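Local coordinates for protein Cel44C (Paenibacillus polymyxa, PDB 2YIH) that hydrolyses xyloglucan and related beta-1,4-glucans as an endo-acting glycoside hydrolase, this chain being the family 44 catalytic part of a longer, multidomain protein, at residues G230-G235 and D282-P287. The protein carries 8 engineered substitutions. Residues are numbered along the deposited sequence; the frame is centred on the assembly and turned at random.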
ATOM      1  N   GLY A 230       4.325  -3.840 -10.645  1.00  7.64           N
ATOM      2  CA  GLY A 230       3.339  -3.453 -11.674  1.00  7.87           C
ATOM      3  C   GLY A 230       2.077  -4.264 -11.506  1.00  7.73           C
ATOM      4  O   GLY A 230       2.113  -5.304 -10.867  1.00  7.65           O
ATOM      5  N   PRO A 231       0.975  -3.882 -12.192  1.00  7.84           N
ATOM      6  CA  PRO A 231       0.821  -2.722 -13.044  1.00  7.71           C
ATOM      7  C   PRO A 231       0.277  -1.498 -12.318  1.00  7.65           C
ATOM      8  O   PRO A 231      -0.004  -0.489 -12.982  1.00  8.13           O
ATOM      9  CB  PRO A 231      -0.196  -3.194 -14.130  1.00  7.65           C
ATOM     10  CG  PRO A 231      -0.780  -4.581 -13.606  1.00  7.61           C
ATOM     11  CD  PRO A 231      -0.243  -4.696 -12.158  1.00  7.48           C
ATOM     12  N   VAL A 232       0.212  -1.541 -10.975  1.00  7.45           N
ATOM     13  CA  VAL A 232      -0.207  -0.370 -10.165  1.00  7.10           C
ATOM     14  C   VAL A 232      -1.675   0.009 -10.504  1.00  7.05           C
ATOM     15  O   VAL A 232      -2.006   1.180 -10.806  1.00  6.89           O
ATOM     16  CB  VAL A 232       0.773   0.860 -10.343  1.00  7.29           C
ATOM     17  CG1 VAL A 232       0.669   1.796  -9.146  1.00  7.69           C
ATOM     18  CG2 VAL A 232       2.258   0.371 -10.472  1.00  7.35           C
ATOM     19  N   LEU A 233      -2.541  -0.994 -10.539  1.00  7.14           N
ATOM     20  CA  LEU A 233      -3.910  -0.797 -11.034  1.00  7.63           C
ATOM     21  C   LEU A 233      -4.775  -0.022 -10.048  1.00  7.66           C
ATOM     22  O   LEU A 233      -4.749  -0.291  -8.829  1.00  7.55           O
ATOM     23  CB  LEU A 233      -4.565  -2.155 -11.304  1.00  7.88           C
ATOM     24  CG  LEU A 233      -3.844  -3.010 -12.349  1.00  8.81           C
ATOM     25  CD1 LEU A 233      -4.580  -4.344 -12.567  1.00  9.13           C
ATOM     26  CD2 LEU A 233      -3.725  -2.286 -13.711  1.00  8.89           C
ATOM     27  N   TYR A 234      -5.599   0.903 -10.562  1.00  7.82           N
ATOM     28  CA  TYR A 234      -6.332   1.815  -9.672  1.00  8.02           C
ATOM     29  C   TYR A 234      -7.408   1.142  -8.828  1.00  7.91           C
ATOM     30  O   TYR A 234      -7.763   1.646  -7.746  1.00  8.24           O
ATOM     31  CB  TYR A 234      -6.952   2.984 -10.467  1.00  7.94           C
ATOM     32  CG  TYR A 234      -8.332   2.695 -11.016  1.00  8.21           C
ATOM     33  CD1 TYR A 234      -9.493   2.939 -10.252  1.00  8.54           C
ATOM     34  CD2 TYR A 234      -8.485   2.190 -12.304  1.00  8.32           C
ATOM     35  CE1 TYR A 234     -10.795   2.668 -10.795  1.00  8.78           C
ATOM     36  CE2 TYR A 234      -9.765   1.921 -12.843  1.00  8.60           C
ATOM     37  CZ  TYR A 234     -10.904   2.173 -12.077  1.00  8.94           C
ATOM     38  OH  TYR A 234     -12.157   1.896 -12.593  1.00  8.85           O
ATOM     39  N   GLY A 235      -7.997   0.054  -9.334  1.00  8.02           N
ATOM     40  CA  GLY A 235      -9.198  -0.494  -8.702  1.00  8.30           C
ATOM     41  C   GLY A 235      -9.823  -1.560  -9.582  1.00  9.10           C
ATOM     42  O   GLY A 235      -9.298  -1.900 -10.637  1.00  8.74           O
ATOM     43  N   ASP A 282       1.039  -5.326  -8.189  1.00  7.56           N
ATOM     44  CA  ASP A 282       0.847  -4.071  -7.447  1.00  7.83           C
ATOM     45  C   ASP A 282      -0.561  -3.548  -7.794  1.00  7.89           C
ATOM     46  O   ASP A 282      -0.856  -3.309  -8.966  1.00  7.36           O
ATOM     47  CB  ASP A 282       1.927  -3.103  -7.951  1.00  8.23           C
ATOM     48  CG  ASP A 282       1.885  -1.724  -7.284  1.00  8.58           C
ATOM     49  OD1 ASP A 282       0.795  -1.282  -6.873  1.00  9.52           O
ATOM     50  OD2 ASP A 282       2.943  -1.070  -7.206  1.00  8.48           O
ATOM     51  N   VAL A 283      -1.444  -3.499  -6.796  1.00  7.72           N
ATOM     52  CA  VAL A 283      -2.786  -2.903  -6.957  1.00  8.26           C
ATOM     53  C   VAL A 283      -3.061  -1.769  -5.955  1.00  7.83           C
ATOM     54  O   VAL A 283      -2.434  -1.676  -4.891  1.00  7.81           O
ATOM     55  CB  VAL A 283      -3.895  -3.969  -6.805  1.00  8.44           C
ATOM     56  CG1 VAL A 283      -3.744  -5.053  -7.865  1.00  8.82           C
ATOM     57  CG2 VAL A 283      -3.896  -4.574  -5.404  1.00  8.86           C
ATOM     58  N   HIS A 284      -3.992  -0.890  -6.331  1.00  7.69           N
ATOM     59  CA  HIS A 284      -4.626   0.036  -5.385  1.00  7.70           C
ATOM     60  C   HIS A 284      -6.039  -0.452  -5.039  1.00  7.73           C
ATOM     61  O   HIS A 284      -6.706  -1.077  -5.860  1.00  8.09           O
ATOM     62  CB  HIS A 284      -4.674   1.430  -6.019  1.00  7.36           C
ATOM     63  CG  HIS A 284      -3.306   1.975  -6.304  1.00  7.44           C
ATOM     64  ND1 HIS A 284      -3.086   3.160  -6.977  1.00  7.38           N
ATOM     65  CD2 HIS A 284      -2.083   1.514  -5.938  1.00  7.26           C
ATOM     66  CE1 HIS A 284      -1.783   3.395  -7.035  1.00  7.62           C
ATOM     67  NE2 HIS A 284      -1.153   2.411  -6.405  1.00  7.69           N
ATOM     68  N   TRP A 285      -6.487  -0.125  -3.838  1.00  8.00           N
ATOM     69  CA  TRP A 285      -7.789  -0.603  -3.364  1.00  8.34           C
ATOM     70  C   TRP A 285      -8.468   0.456  -2.498  1.00  8.69           C
ATOM     71  O   TRP A 285      -8.113   0.646  -1.324  1.00  8.75           O
ATOM     72  CB  TRP A 285      -7.586  -1.898  -2.579  1.00  8.64           C
ATOM     73  CG  TRP A 285      -8.862  -2.486  -2.025  1.00  9.35           C
ATOM     74  CD1 TRP A 285      -9.246  -2.506  -0.722  1.00  9.36           C
ATOM     75  CD2 TRP A 285      -9.848  -3.241  -2.747  1.00  9.77           C
ATOM     76  NE1 TRP A 285     -10.448  -3.187  -0.588  1.00  9.58           N
ATOM     77  CE2 TRP A 285     -10.836  -3.648  -1.814  1.00  9.69           C
ATOM     78  CE3 TRP A 285     -10.006  -3.597  -4.097  1.00 10.10           C
ATOM     79  CZ2 TRP A 285     -11.943  -4.449  -2.185  1.00 10.33           C
ATOM     80  CZ3 TRP A 285     -11.133  -4.391  -4.466  1.00 10.73           C
ATOM     81  CH2 TRP A 285     -12.087  -4.768  -3.522  1.00  9.91           C
ATOM     82  N   TYR A 286      -9.419   1.178  -3.096  1.00  8.70           N
ATOM     83  CA  TYR A 286     -10.251   2.088  -2.338  1.00  9.65           C
ATOM     84  C   TYR A 286     -11.625   1.445  -2.264  1.00  9.65           C
ATOM     85  O   TYR A 286     -12.300   1.280  -3.299  1.00 10.09           O
ATOM     86  CB  TYR A 286     -10.313   3.445  -3.041  1.00 10.49           C
ATOM     87  CG  TYR A 286      -8.956   4.082  -3.167  1.00 11.24           C
ATOM     88  CD1 TYR A 286      -8.310   4.607  -2.047  1.00 11.54           C
ATOM     89  CD2 TYR A 286      -8.275   4.080  -4.387  1.00 12.11           C
ATOM     90  CE1 TYR A 286      -7.074   5.210  -2.165  1.00 12.75           C
ATOM     91  CE2 TYR A 286      -7.022   4.681  -4.500  1.00 13.26           C
ATOM     92  CZ  TYR A 286      -6.446   5.231  -3.361  1.00 12.73           C
ATOM     93  OH  TYR A 286      -5.230   5.838  -3.441  1.00 14.95           O
ATOM     94  N   PRO A 287     -12.028   1.015  -1.062  1.00  9.74           N
ATOM     95  CA  PRO A 287     -13.312   0.305  -0.927  1.00 10.02           C
ATOM     96  C   PRO A 287     -14.456   1.060  -1.603  1.00 10.79           C
ATOM     97  O   PRO A 287     -14.541   2.303  -1.486  1.00 10.38           O
ATOM     98  CB  PRO A 287     -13.509   0.227   0.602  1.00  9.86           C
ATOM     99  CG  PRO A 287     -12.081   0.128   1.145  1.00  9.51           C
ATOM    100  CD  PRO A 287     -11.237   1.015   0.189  1.00  9.43           C
TER
HETATM  101  O   HOH W   1      -9.816   1.120  -5.933  1.00  9.14           O
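Asp282 meets Gly230 and Val232 where two parallel neighbours of the TIM barrel, strands 227-233 and 280-285, run together. Asp282 N donates to Gly230 O (2.9 Å), and Asp282 O receives two N-H groups: Leu233 N at 3.3 Å and, weakly, Val232 N. This double acceptance marks a beta bulge; it coincides with the cis peptide before Pro231, a bond proline tolerates well, and the positive phi of Val232 (63°), which probably shape it. CG of Asp282 is anti to the backbone N (chi1 -180°), which lays the carboxylate alongside Val232, Asp282 OD2 being 3.6 Å from Val232 CG2. Asp282 OD1 bonds to Thr357; an alanine here would probably leave Thr357 without this partner and open a gap beside Val232. Val283 shares a sheet face with Leu233, and both branched aliphatic side chains pack on Tyr239 of helix 236-241. His284 N then donates a nearly straight bond to Leu233 O (2.7 Å, 162°). Histidine offers two ring nitrogens: ND1 bonds to Glu187 of the glycan pocket and NE2 weakly to Thr357, while a Val232 methyl, CG1, packs 3.3 Å from His284 NE2. Beyond, a water bridges the backbones, donating to Tyr234 O (2.8 Å) and accepting from Tyr286 N; both tyrosines belong to the glycan pocket. Thus apolar packing faces the helix, whereas Thr357 and Glu187 would hold the buried carboxylate and imidazole in fixed orientations.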